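Local coordinates for protein octenoyl-CoA reductase/carboxylase (PDB 4A0S) that catalyses the NADPH-dependent reductive carboxylation of 2-octenoyl-CoA, supplying an unusual extender unit for cinnabaramide polyketide biosynthesis, at residues N75-W80 with S199-G204; A391-A396 with V409-M414; G155-E160 with A206-V211. All blocks are in the same frame, centred on the assembly; numbering follows the deposited sequence.

In the fold
Contact 1 lies about 2 Å from the centre of the chain and borders the bound NADP, with octanoyl-CoA touching it as well. Contact 3 uses the next part of helix 200-210, its centre about 14 Å from that of contact 1; there Met156 meets the far end of the octanoyl tail. Contact 2 is about 14 Å from contact 1 in the other direction, on the opposite side of the chain's centre from contact 3, with 27 Å between those two centres. It packs a beta-alpha-beta unit, yet its strand residue Val409 still has its side chain about 7 Å from NADP. Contacts 1 and 2 do not touch, their nearest atoms being about 6 Å apart.

Contact 1: N75-W80 with S199-G204; sequences NYNTVW and SPLCAG. With NAP (NADP nicotinamide-adenine-dinucleotide phosphate), chain F.
Leu201, near the start of helix 200-210, meets Asn75 from the opposite direction, and its two methyls divide the work. CD1 packs on the amide carbon, 3.7 Å from Asn75 CG, and also comes near the amide nitrogen of Asn77, which is hydrogen-bonded to Ser115. CD2 is pressed close to Asn75 OD1 at 3.1 Å, while on the cofactor it lies 3.3 Å from C5N of the nicotinamide, tilted from the ring plane. The extension that brings the methyls here follows from CG being anti to the Leu201 backbone N (chi1 -176°). The same residue's backbone N bonds to Asp116, whose other carboxylate oxygen takes Asn75 ND2, so one aspartate ties both segments together and fixes the turn of the amide.

Cys202 comes next. Its SG touches two oxygens in directions roughly at right angles, 3.4 Å from Asn75 OD1 and equally near O1N of the nicotinamide-side phosphate. Across the cofactor, helix 76-82 adds a further hold: Trp80 NE1 donates to the ribose hydroxyl O2D at 2.8 Å with an angle of 145°, and Tyr76 CD1 lies over one face of the indole, 3.3 Å above its plane. The Tyr76 ring itself turns an edge to the diphosphate, CD2 being 3.3 Å from O2A.

This is the cofactor cleft of the medium-chain dehydrogenase/reductase fold. With Asn75 ND2 bonded to Asp116, the amide oxygen meets a methyl and a sulfur by van der Waals contact, and no hydrogen bond crosses directly. The Leu201 methyl probably limits where the nicotinamide can lie, while the Trp80 N-H binds its ribose.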
loop_
_atom_site.group_PDB
_atom_site.type_symbol
_atom_site.label_atom_id
_atom_site.label_comp_id
_atom_site.label_asym_id
_atom_site.label_seq_id
_atom_site.Cartn_x
_atom_site.Cartn_y
_atom_site.Cartn_z
ATOM N N ASN A 75 18.481 -3.545 26.480
ATOM C CA ASN A 75 18.203 -2.846 25.264
ATOM C C ASN A 75 18.856 -1.519 25.344
ATOM O O ASN A 75 19.233 -1.070 26.427
ATOM C CB ASN A 75 16.703 -2.710 25.065
ATOM C CG ASN A 75 16.126 -3.961 24.522
ATOM O OD1 ASN A 75 16.318 -4.266 23.352
ATOM N ND2 ASN A 75 15.492 -4.738 25.376
ATOM N N TYR A 76 19.016 -0.881 24.201
ATOM C CA TYR A 76 19.667 0.377 24.273
ATOM C C TYR A 76 18.837 1.335 25.100
ATOM O O TYR A 76 19.393 2.162 25.792
ATOM C CB TYR A 76 20.086 0.928 22.908
ATOM C CG TYR A 76 21.406 1.632 23.045
ATOM C CD1 TYR A 76 21.477 2.867 23.681
ATOM C CD2 TYR A 76 22.588 1.050 22.609
ATOM C CE1 TYR A 76 22.680 3.530 23.859
ATOM C CE2 TYR A 76 23.819 1.713 22.784
ATOM C CZ TYR A 76 23.847 2.958 23.421
ATOM O OH TYR A 76 25.023 3.669 23.591
ATOM N N ASN A 77 17.510 1.194 25.069
ATOM C CA ASN A 77 16.681 2.107 25.848
ATOM C C ASN A 77 16.935 1.974 27.355
ATOM O O ASN A 77 16.764 2.940 28.102
ATOM C CB ASN A 77 15.180 2.026 25.496
ATOM C CG ASN A 77 14.530 0.695 25.901
ATOM O OD1 ASN A 77 15.198 -0.248 26.298
ATOM N ND2 ASN A 77 13.204 0.627 25.793
ATOM N N THR A 78 17.375 0.787 27.769
ATOM C CA THR A 78 17.796 0.530 29.141
ATOM C C THR A 78 18.981 1.416 29.454
ATOM O O THR A 78 19.011 2.076 30.492
ATOM C CB THR A 78 18.183 -0.956 29.346
ATOM O OG1 THR A 78 17.176 -1.792 28.758
ATOM C CG2 THR A 78 18.345 -1.289 30.855
ATOM N N VAL A 79 19.955 1.419 28.548
ATOM C CA VAL A 79 21.092 2.330 28.595
ATOM C C VAL A 79 20.660 3.799 28.588
ATOM O O VAL A 79 21.112 4.559 29.439
ATOM C CB VAL A 79 22.071 2.077 27.425
ATOM C CG1 VAL A 79 23.231 3.069 27.453
ATOM C CG2 VAL A 79 22.565 0.631 27.438
ATOM N N TRP A 80 19.820 4.201 27.630
ATOM C CA TRP A 80 19.330 5.578 27.600
ATOM C C TRP A 80 18.698 5.931 28.946
ATOM O O TRP A 80 18.983 6.989 29.491
ATOM C CB TRP A 80 18.281 5.803 26.504
ATOM C CG TRP A 80 18.750 5.632 25.102
ATOM C CD1 TRP A 80 18.159 4.870 24.134
ATOM C CD2 TRP A 80 19.908 6.214 24.504
ATOM N NE1 TRP A 80 18.869 4.956 22.964
ATOM C CE2 TRP A 80 19.953 5.763 23.164
ATOM C CE3 TRP A 80 20.920 7.061 24.971
ATOM C CZ2 TRP A 80 20.966 6.148 22.274
ATOM C CZ3 TRP A 80 21.928 7.447 24.096
ATOM C CH2 TRP A 80 21.941 6.991 22.756
ATOM N N SER A 199 14.879 -11.258 22.181
ATOM C CA SER A 199 14.362 -10.945 20.861
ATOM C C SER A 199 13.225 -9.944 20.731
ATOM O O SER A 199 13.226 -9.172 19.786
ATOM C CB SER A 199 13.975 -12.229 20.157
ATOM O OG SER A 199 15.131 -12.999 19.941
ATOM N N PRO A 200 12.242 -9.964 21.648
ATOM C CA PRO A 200 11.008 -9.260 21.274
ATOM C C PRO A 200 11.214 -7.817 20.848
ATOM O O PRO A 200 10.722 -7.417 19.787
ATOM C CB PRO A 200 10.154 -9.349 22.543
ATOM C CG PRO A 200 10.574 -10.685 23.133
ATOM C CD PRO A 200 12.084 -10.722 22.900
ATOM N N LEU A 201 11.958 -7.047 21.627
ATOM C CA LEU A 201 12.090 -5.626 21.327
ATOM C C LEU A 201 12.850 -5.405 20.025
ATOM O O LEU A 201 12.321 -4.812 19.097
ATOM C CB LEU A 201 12.737 -4.882 22.479
ATOM C CG LEU A 201 12.813 -3.372 22.283
ATOM C CD1 LEU A 201 12.770 -2.684 23.636
ATOM C CD2 LEU A 201 14.062 -3.046 21.580
ATOM N N CYS A 202 14.079 -5.904 19.955
ATOM C CA CYS A 202 14.916 -5.674 18.773
ATOM C C CYS A 202 14.395 -6.386 17.538
ATOM O O CYS A 202 14.382 -5.820 16.436
ATOM C CB CYS A 202 16.350 -6.092 19.056
ATOM S SG CYS A 202 17.178 -4.893 20.072
ATOM N N ALA A 203 13.995 -7.638 17.709
ATOM C CA ALA A 203 13.529 -8.401 16.584
ATOM C C ALA A 203 12.212 -7.820 16.082
ATOM O O ALA A 203 12.035 -7.672 14.881
ATOM C CB ALA A 203 13.363 -9.856 16.934
ATOM N N GLY A 204 11.303 -7.504 17.001
ATOM C CA GLY A 204 10.007 -6.940 16.605
ATOM C C GLY A 204 10.244 -5.631 15.870
ATOM O O GLY A 204 9.639 -5.360 14.828
HETATM P PA NAP F . 23.119 -2.099 20.097
HETATM O O1A NAP F . 22.837 -3.626 20.355
HETATM O O2A NAP F . 24.119 -1.438 20.998
HETATM O O5B NAP F . 23.623 -2.006 18.646
HETATM C C5B NAP F . 23.816 -0.708 18.118
HETATM C C4B NAP F . 24.855 -0.839 17.016
HETATM O O4B NAP F . 24.997 0.477 16.465
HETATM C C3B NAP F . 26.242 -1.272 17.536
HETATM O O3B NAP F . 26.472 -2.558 16.997
HETATM C C2B NAP F . 27.217 -0.335 16.840
HETATM O O2B NAP F . 27.619 -0.830 15.564
HETATM C C1B NAP F . 26.426 0.903 16.608
HETATM N N9A NAP F . 26.518 1.743 17.829
HETATM C C8A NAP F . 26.631 1.368 19.114
HETATM N N7A NAP F . 26.644 2.443 19.913
HETATM C C5A NAP F . 26.538 3.493 19.110
HETATM C C6A NAP F . 26.525 4.844 19.353
HETATM N N6A NAP F . 26.589 5.292 20.606
HETATM N N1A NAP F . 26.408 5.664 18.320
HETATM C C2A NAP F . 26.303 5.208 17.075
HETATM N N3A NAP F . 26.338 3.924 16.794
HETATM C C4A NAP F . 26.451 3.056 17.804
HETATM O O3 NAP F . 21.757 -1.260 20.154
HETATM P PN NAP F . 20.423 -1.680 19.361
HETATM O O1N NAP F . 19.646 -2.513 20.440
HETATM O O2N NAP F . 20.675 -2.305 18.013
HETATM O O5D NAP F . 19.770 -0.227 19.273
HETATM C C5D NAP F . 20.400 0.665 18.358
HETATM C C4D NAP F . 19.595 1.932 18.426
HETATM O O4D NAP F . 18.219 1.564 18.064
HETATM C C3D NAP F . 19.503 2.517 19.836
HETATM O O3D NAP F . 19.582 3.940 19.606
HETATM C C2D NAP F . 18.128 2.110 20.320
HETATM O O2D NAP F . 17.600 3.053 21.283
HETATM C C1D NAP F . 17.375 2.275 19.015
HETATM N N1N NAP F . 16.277 1.338 19.056
HETATM C C2N NAP F . 15.030 1.828 18.732
HETATM C C3N NAP F . 14.006 0.924 18.768
HETATM C C7N NAP F . 12.667 1.455 18.434
HETATM O O7N NAP F . 12.503 2.613 18.035
HETATM N N7N NAP F . 11.716 0.587 18.654
HETATM C C4N NAP F . 14.196 -0.419 19.109
HETATM C C5N NAP F . 15.444 -0.926 19.423
HETATM C C6N NAP F . 16.501 -0.031 19.388
HETATM P P2B NAP F . 28.936 -0.140 14.947
HETATM O O1X NAP F . 29.234 -1.296 13.838
HETATM O O2X NAP F . 28.569 1.252 14.224
HETATM O O3X NAP F . 29.850 -0.087 16.147
#

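Contact 2: A391-A396 with V409-M414; sequences AEAAEA and VAVLCM
Ala396 and Ala393 of helix 393-401 rest on Val409 and Val411 of strand 408-412, inside a beta-alpha-beta crossover. The helix connects strand 384-389 to strand 408-412, which run parallel and side by side, and it lies against the face of the sheet that the two valines share.

The fit is one of small knobs and branched ones. Val409 and Val411, two positions apart on the strand, turn their side chains the same way, whereas the intervening Ala410 points to the other face. Between the two valines is a shallow dip, and the methyl of Ala396 settles into it: its CB is 3.8 Å from Val409 CG1 and 4.0 Å from Val411 CG2. One helical turn back, Ala393 takes the other branch of Val411. That valine thus presents a methyl to each alanine, CG1 to one and CG2 to the other, an arrangement set by CG1 lying anti to its backbone N (chi1 175°). With nothing beyond CB on the helix, the backbones come close, 6.3 Å between the CA atoms of Ala393 and Val411 and 6.6 Å between those of Ala396 and Val409.

Neighbours complete the packing. Tyr388 of strand 384-389 touches Ala396 and Val409, and Ile74 lies against Ala396 and Val411. Strand 408-412 is also paired with strand 64-73, through backbone bonds that include Val411 with Ser72, so the crossover continues the sheet of the GroES-like domain. Where the helix begins, its first turn is closed by Ala396 N bonding to Glu392 O at 3.0 Å, while on Val411 the methyl CG1 lies 3.9 Å from Ala393 CB.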
loop_
_atom_site.group_PDB
_atom_site.type_symbol
_atom_site.label_atom_id
_atom_site.label_comp_id
_atom_site.label_asym_id
_atom_site.label_seq_id
_atom_site.Cartn_x
_atom_site.Cartn_y
_atom_site.Cartn_z
ATOM N N ALA A 391 21.828 -9.875 39.109
ATOM C CA ALA A 391 22.853 -9.322 40.012
ATOM C C ALA A 391 23.841 -8.433 39.263
ATOM O O ALA A 391 24.320 -7.426 39.794
ATOM C CB ALA A 391 23.606 -10.451 40.695
ATOM N N GLU A 392 24.131 -8.810 38.021
ATOM C CA GLU A 392 25.112 -8.099 37.230
ATOM C C GLU A 392 24.494 -7.358 36.063
ATOM O O GLU A 392 25.176 -7.089 35.087
ATOM C CB GLU A 392 26.164 -9.084 36.720
ATOM C CG GLU A 392 26.901 -9.797 37.839
ATOM C CD GLU A 392 27.713 -10.980 37.326
ATOM O OE1 GLU A 392 28.282 -10.870 36.217
ATOM O OE2 GLU A 392 27.750 -12.023 38.019
ATOM N N ALA A 393 23.203 -7.037 36.161
ATOM C CA ALA A 393 22.497 -6.353 35.072
ATOM C C ALA A 393 23.080 -4.977 34.783
ATOM O O ALA A 393 23.104 -4.538 33.636
ATOM C CB ALA A 393 21.005 -6.253 35.374
ATOM N N ALA A 394 23.584 -4.307 35.820
ATOM C CA ALA A 394 24.260 -3.013 35.614
ATOM C C ALA A 394 25.461 -3.143 34.651
ATOM O O ALA A 394 25.642 -2.338 33.739
ATOM C CB ALA A 394 24.691 -2.422 36.943
ATOM N N GLU A 395 26.257 -4.180 34.863
ATOM C CA GLU A 395 27.414 -4.465 34.031
ATOM C C GLU A 395 26.948 -4.802 32.639
ATOM O O GLU A 395 27.483 -4.292 31.662
ATOM C CB GLU A 395 28.197 -5.647 34.603
ATOM C CG GLU A 395 29.445 -6.020 33.818
ATOM C CD GLU A 395 30.413 -4.865 33.666
ATOM O OE1 GLU A 395 30.468 -3.979 34.554
ATOM O OE2 GLU A 395 31.113 -4.838 32.638
ATOM N N ALA A 396 25.931 -5.655 32.554
ATOM C CA ALA A 396 25.343 -6.013 31.263
ATOM C C ALA A 396 24.983 -4.750 30.507
ATOM O O ALA A 396 25.318 -4.596 29.343
ATOM C CB ALA A 396 24.135 -6.901 31.455
ATOM N N VAL A 409 22.515 -8.983 24.772
ATOM C CA VAL A 409 22.938 -9.408 26.082
ATOM C C VAL A 409 21.703 -9.738 26.882
ATOM O O VAL A 409 20.887 -8.873 27.161
ATOM C CB VAL A 409 23.738 -8.332 26.810
ATOM C CG1 VAL A 409 24.179 -8.880 28.177
ATOM C CG2 VAL A 409 24.953 -7.964 26.001
ATOM N N ALA A 410 21.568 -11.005 27.229
ATOM C CA ALA A 410 20.452 -11.450 28.010
ATOM C C ALA A 410 20.759 -11.192 29.462
ATOM O O ALA A 410 21.927 -11.145 29.871
ATOM C CB ALA A 410 20.220 -12.927 27.778
ATOM N N VAL A 411 19.702 -11.042 30.241
ATOM C CA VAL A 411 19.832 -10.976 31.679
ATOM C C VAL A 411 18.886 -12.013 32.244
ATOM O O VAL A 411 17.678 -11.974 31.987
ATOM C CB VAL A 411 19.513 -9.550 32.232
ATOM C CG1 VAL A 411 19.542 -9.519 33.746
ATOM C CG2 VAL A 411 20.495 -8.515 31.682
ATOM N N LEU A 412 19.435 -12.959 32.992
ATOM C CA LEU A 412 18.604 -13.862 33.753
ATOM C C LEU A 412 18.010 -13.031 34.868
ATOM O O LEU A 412 18.682 -12.174 35.443
ATOM C CB LEU A 412 19.416 -15.019 34.340
ATOM C CG LEU A 412 20.157 -15.901 33.344
ATOM C CD1 LEU A 412 21.134 -16.854 34.072
ATOM C CD2 LEU A 412 19.189 -16.640 32.413
ATOM N N CYS A 413 16.739 -13.254 35.149
ATOM C CA CYS A 413 16.107 -12.528 36.216
ATOM C C CYS A 413 15.797 -13.532 37.286
ATOM O O CYS A 413 16.634 -13.787 38.159
ATOM C CB CYS A 413 14.870 -11.810 35.698
ATOM S SG CYS A 413 15.354 -10.579 34.488
ATOM N N MET A 414 14.628 -14.137 37.203
ATOM C CA MET A 414 14.299 -15.189 38.126
ATOM C C MET A 414 14.984 -16.504 37.756
ATOM O O MET A 414 15.243 -17.312 38.634
ATOM C CB MET A 414 12.793 -15.365 38.227
ATOM C CG MET A 414 12.348 -16.075 39.484
ATOM S SD MET A 414 10.569 -16.224 39.431
ATOM C CE MET A 414 10.113 -14.624 40.116
#

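Contact 3: G155-E160 with A206-V211; sequences GMLGTE and AYRMLV. With CO8 (octanoyl-coenzyme A), chain E.
Met156 lies across the guanidinium of Arg208, its CB over one face of the group, 3.7 Å above the plane and offset toward the NH1 rim. Its CG stays equally near, 3.7 Å from Arg208 NH1. From Leu157 a single methyl joins in, CD2 lying 3.6 Å from Arg208 NH2 at an oblique slant. No hydrogen bond crosses between the two segments; carbon simply covers a flat charged group.

Beyond CG the methionine bends away, with turns at chi2 (-50°) and chi3 (-65°), and its tip meets the bound octanoyl-CoA instead. SD is 3.6 Å from C8', the terminal carbon of octanoyl-CoA, and CE is 3.7 Å from the same atom, so the thioether meets the end of the acyl tail. Cut back to alanine, the residue would keep CB over the arginine but lose CG, SD and CE, which would probably thin the cover on NH1 and leave a gap beside C8' of the acyl tail.

Arg208 is carried on helix 200-210, which also touches the cofactor through its earlier residues and packs on the Rossmann-type sheet through Phe311. The Arg208 chain is extended as far as NE, with CG opposite the backbone N (chi1 -179°), which carries the guanidinium across to the loop. There it is held by two salt bridges, NH1 to Glu367 and NH2 to Asp154; the latter also takes the backbone N of Met156, and so positions the loop and the arginine together. Further out, Arg328 of the second subunit donates to Met156 O, and Leu354 of that subunit packs on both Met156 and Arg208.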
loop_
_atom_site.group_PDB
_atom_site.type_symbol
_atom_site.label_atom_id
_atom_site.label_comp_id
_atom_site.label_asym_id
_atom_site.label_seq_id
_atom_site.Cartn_x
_atom_site.Cartn_y
_atom_site.Cartn_z
ATOM N N GLY A 155 -1.269 -0.863 16.215
ATOM C CA GLY A 155 -1.038 -0.861 17.650
ATOM C C GLY A 155 0.055 0.086 18.078
ATOM O O GLY A 155 0.040 0.574 19.199
ATOM N N MET A 156 0.994 0.377 17.183
ATOM C CA MET A 156 2.049 1.313 17.503
ATOM C C MET A 156 1.614 2.780 17.468
ATOM O O MET A 156 2.349 3.637 17.929
ATOM C CB MET A 156 3.254 1.109 16.585
ATOM C CG MET A 156 4.177 -0.000 17.042
ATOM S SD MET A 156 4.626 0.145 18.788
ATOM C CE MET A 156 5.558 1.687 18.741
ATOM N N LEU A 157 0.420 3.066 16.945
ATOM C CA LEU A 157 0.137 4.431 16.524
ATOM C C LEU A 157 -0.647 5.277 17.501
ATOM O O LEU A 157 -0.752 6.490 17.304
ATOM C CB LEU A 157 -0.496 4.473 15.121
ATOM C CG LEU A 157 0.546 4.616 13.996
ATOM C CD1 LEU A 157 1.116 6.012 14.023
ATOM C CD2 LEU A 157 1.679 3.593 14.098
ATOM N N GLY A 158 -1.164 4.651 18.546
ATOM C CA GLY A 158 -2.000 5.353 19.512
ATOM C C GLY A 158 -1.159 6.372 20.234
ATOM O O GLY A 158 0.023 6.165 20.429
ATOM N N THR A 159 -1.762 7.483 20.642
ATOM C CA THR A 159 -0.982 8.511 21.331
ATOM C C THR A 159 -0.553 8.023 22.715
ATOM O O THR A 159 0.350 8.586 23.315
ATOM C CB THR A 159 -1.754 9.829 21.448
ATOM O OG1 THR A 159 -2.890 9.641 22.282
ATOM C CG2 THR A 159 -2.238 10.269 20.102
ATOM N N GLU A 160 -1.157 6.940 23.190
ATOM C CA GLU A 160 -0.795 6.376 24.486
ATOM C C GLU A 160 0.181 5.212 24.326
ATOM O O GLU A 160 0.444 4.477 25.269
ATOM C CB GLU A 160 -2.045 5.937 25.265
ATOM C CG GLU A 160 -3.040 7.074 25.586
ATOM C CD GLU A 160 -2.436 8.176 26.432
ATOM O OE1 GLU A 160 -1.365 7.961 27.037
ATOM O OE2 GLU A 160 -3.035 9.275 26.480
ATOM N N ALA A 206 13.006 -4.585 14.292
ATOM C CA ALA A 206 13.626 -4.819 13.009
ATOM C C ALA A 206 12.561 -5.363 12.034
ATOM O O ALA A 206 12.574 -5.069 10.836
ATOM C CB ALA A 206 14.786 -5.804 13.160
ATOM N N TYR A 207 11.644 -6.145 12.584
ATOM C CA TYR A 207 10.614 -6.799 11.814
ATOM C C TYR A 207 9.683 -5.735 11.246
ATOM O O TYR A 207 9.351 -5.743 10.052
ATOM C CB TYR A 207 9.815 -7.778 12.680
ATOM C CG TYR A 207 8.710 -8.411 11.880
ATOM C CD1 TYR A 207 7.514 -7.720 11.642
ATOM C CD2 TYR A 207 8.879 -9.676 11.306
ATOM C CE1 TYR A 207 6.514 -8.277 10.858
ATOM C CE2 TYR A 207 7.870 -10.246 10.539
ATOM C CZ TYR A 207 6.699 -9.526 10.313
ATOM O OH TYR A 207 5.706 -10.067 9.553
ATOM N N ARG A 208 9.262 -4.816 12.108
ATOM C CA ARG A 208 8.404 -3.721 11.661
ATOM C C ARG A 208 9.104 -2.923 10.557
ATOM O O ARG A 208 8.524 -2.638 9.524
ATOM C CB ARG A 208 8.050 -2.784 12.815
ATOM C CG ARG A 208 7.142 -1.660 12.345
ATOM C CD ARG A 208 6.659 -0.761 13.462
ATOM N NE ARG A 208 5.828 0.298 12.913
ATOM C CZ ARG A 208 4.493 0.280 12.900
ATOM N NH1 ARG A 208 3.816 -0.756 13.392
ATOM N NH2 ARG A 208 3.824 1.297 12.379
ATOM N N MET A 209 10.363 -2.581 10.807
ATOM C CA MET A 209 11.162 -1.793 9.883
ATOM C C MET A 209 11.334 -2.441 8.524
ATOM O O MET A 209 11.411 -1.745 7.538
ATOM C CB MET A 209 12.540 -1.567 10.501
ATOM C CG MET A 209 12.462 -0.659 11.720
ATOM S SD MET A 209 14.042 -0.509 12.530
ATOM C CE MET A 209 14.931 0.502 11.335
ATOM N N LEU A 210 11.410 -3.766 8.480
ATOM C CA LEU A 210 11.859 -4.430 7.259
ATOM C C LEU A 210 10.855 -5.379 6.677
ATOM O O LEU A 210 10.770 -5.497 5.472
ATOM C CB LEU A 210 13.152 -5.208 7.502
ATOM C CG LEU A 210 14.365 -4.369 7.880
ATOM C CD1 LEU A 210 15.486 -5.313 8.299
ATOM C CD2 LEU A 210 14.793 -3.496 6.688
ATOM N N VAL A 211 10.137 -6.096 7.537
ATOM C CA VAL A 211 9.286 -7.150 7.022
ATOM C C VAL A 211 7.872 -6.648 6.863
ATOM O O VAL A 211 7.219 -6.909 5.853
ATOM C CB VAL A 211 9.319 -8.412 7.911
ATOM C CG1 VAL A 211 8.364 -9.499 7.349
ATOM C CG2 VAL A 211 10.756 -8.944 8.038
HETATM N N1A CO8 E . 14.825 16.487 33.268
HETATM C C2A CO8 E . 13.504 16.477 33.454
HETATM N N3A CO8 E . 12.665 16.725 32.454
HETATM C C4A CO8 E . 13.155 16.990 31.222
HETATM C C5A CO8 E . 14.524 17.007 30.984
HETATM C C6A CO8 E . 15.373 16.745 32.056
HETATM N N6A CO8 E . 16.698 16.741 31.876
HETATM N N7A CO8 E . 14.716 17.287 29.695
HETATM C C8A CO8 E . 13.513 17.446 29.137
HETATM N N9A CO8 E . 12.563 17.267 30.069
HETATM C C1B CO8 E . 11.085 17.346 29.915
HETATM C C2B CO8 E . 10.615 18.802 29.824
HETATM O O2B CO8 E . 9.373 18.965 30.546
HETATM C C3B CO8 E . 10.399 18.949 28.320
HETATM O O3B CO8 E . 9.441 19.960 28.046
HETATM P P3B CO8 E . 10.038 21.378 27.544
HETATM O O7A CO8 E . 9.388 22.512 28.516
HETATM O O8A CO8 E . 11.636 21.475 27.928
HETATM O O9A CO8 E . 9.818 21.595 26.100
HETATM C C4B CO8 E . 9.879 17.576 27.906
HETATM O O4B CO8 E . 10.648 16.660 28.699
HETATM C C5B CO8 E . 10.266 17.224 26.465
HETATM O O5B CO8 E . 9.866 15.868 26.181
HETATM P P1A CO8 E . 8.277 15.520 25.961
HETATM O O1A CO8 E . 8.212 13.893 25.650
HETATM O O2A CO8 E . 7.404 15.833 27.136
HETATM O O3A CO8 E . 7.787 16.441 24.688
HETATM P P2A CO8 E . 7.795 16.083 23.087
HETATM O O4A CO8 E . 8.180 17.430 22.320
HETATM O O5A CO8 E . 6.512 15.492 22.581
HETATM O O6A CO8 E . 9.061 15.081 22.837
HETATM C CBP CO8 E . 10.242 13.107 21.967
HETATM C CCP CO8 E . 8.957 13.968 21.927
HETATM C CDP CO8 E . 11.342 13.946 21.295
HETATM C CEP CO8 E . 9.986 11.862 21.116
HETATM C CAP CO8 E . 10.592 12.740 23.449
HETATM O OAP CO8 E . 9.462 12.172 24.187
HETATM C C9P CO8 E . 11.851 11.843 23.604
HETATM O O9P CO8 E . 12.971 12.344 23.450
HETATM N N8P CO8 E . 11.644 10.550 23.943
HETATM C C7P CO8 E . 12.766 9.602 24.214
HETATM C C6P CO8 E . 13.095 8.618 23.056
HETATM C C5P CO8 E . 14.633 8.498 22.928
HETATM O O5P CO8 E . 15.301 9.488 22.642
HETATM N N4P CO8 E . 15.262 7.376 23.270
HETATM C C3P CO8 E . 14.745 6.029 23.485
HETATM C C2P CO8 E . 15.338 5.286 22.279
HETATM S S1P CO8 E . 14.038 4.525 21.238
HETATM C "C1'" CO8 E . 14.227 2.891 21.772
HETATM O "O1'" CO8 E . 15.304 2.438 22.203
HETATM C "C2'" CO8 E . 13.066 2.151 21.703
HETATM C "C3'" CO8 E . 12.995 0.825 22.062
HETATM C "C4'" CO8 E . 11.778 0.146 21.921
HETATM C "C5'" CO8 E . 10.543 1.016 21.751
HETATM C "C6'" CO8 E . 9.354 0.031 21.791
HETATM C "C7'" CO8 E . 8.100 0.749 21.380
HETATM C "C8'" CO8 E . 6.927 -0.219 21.567
#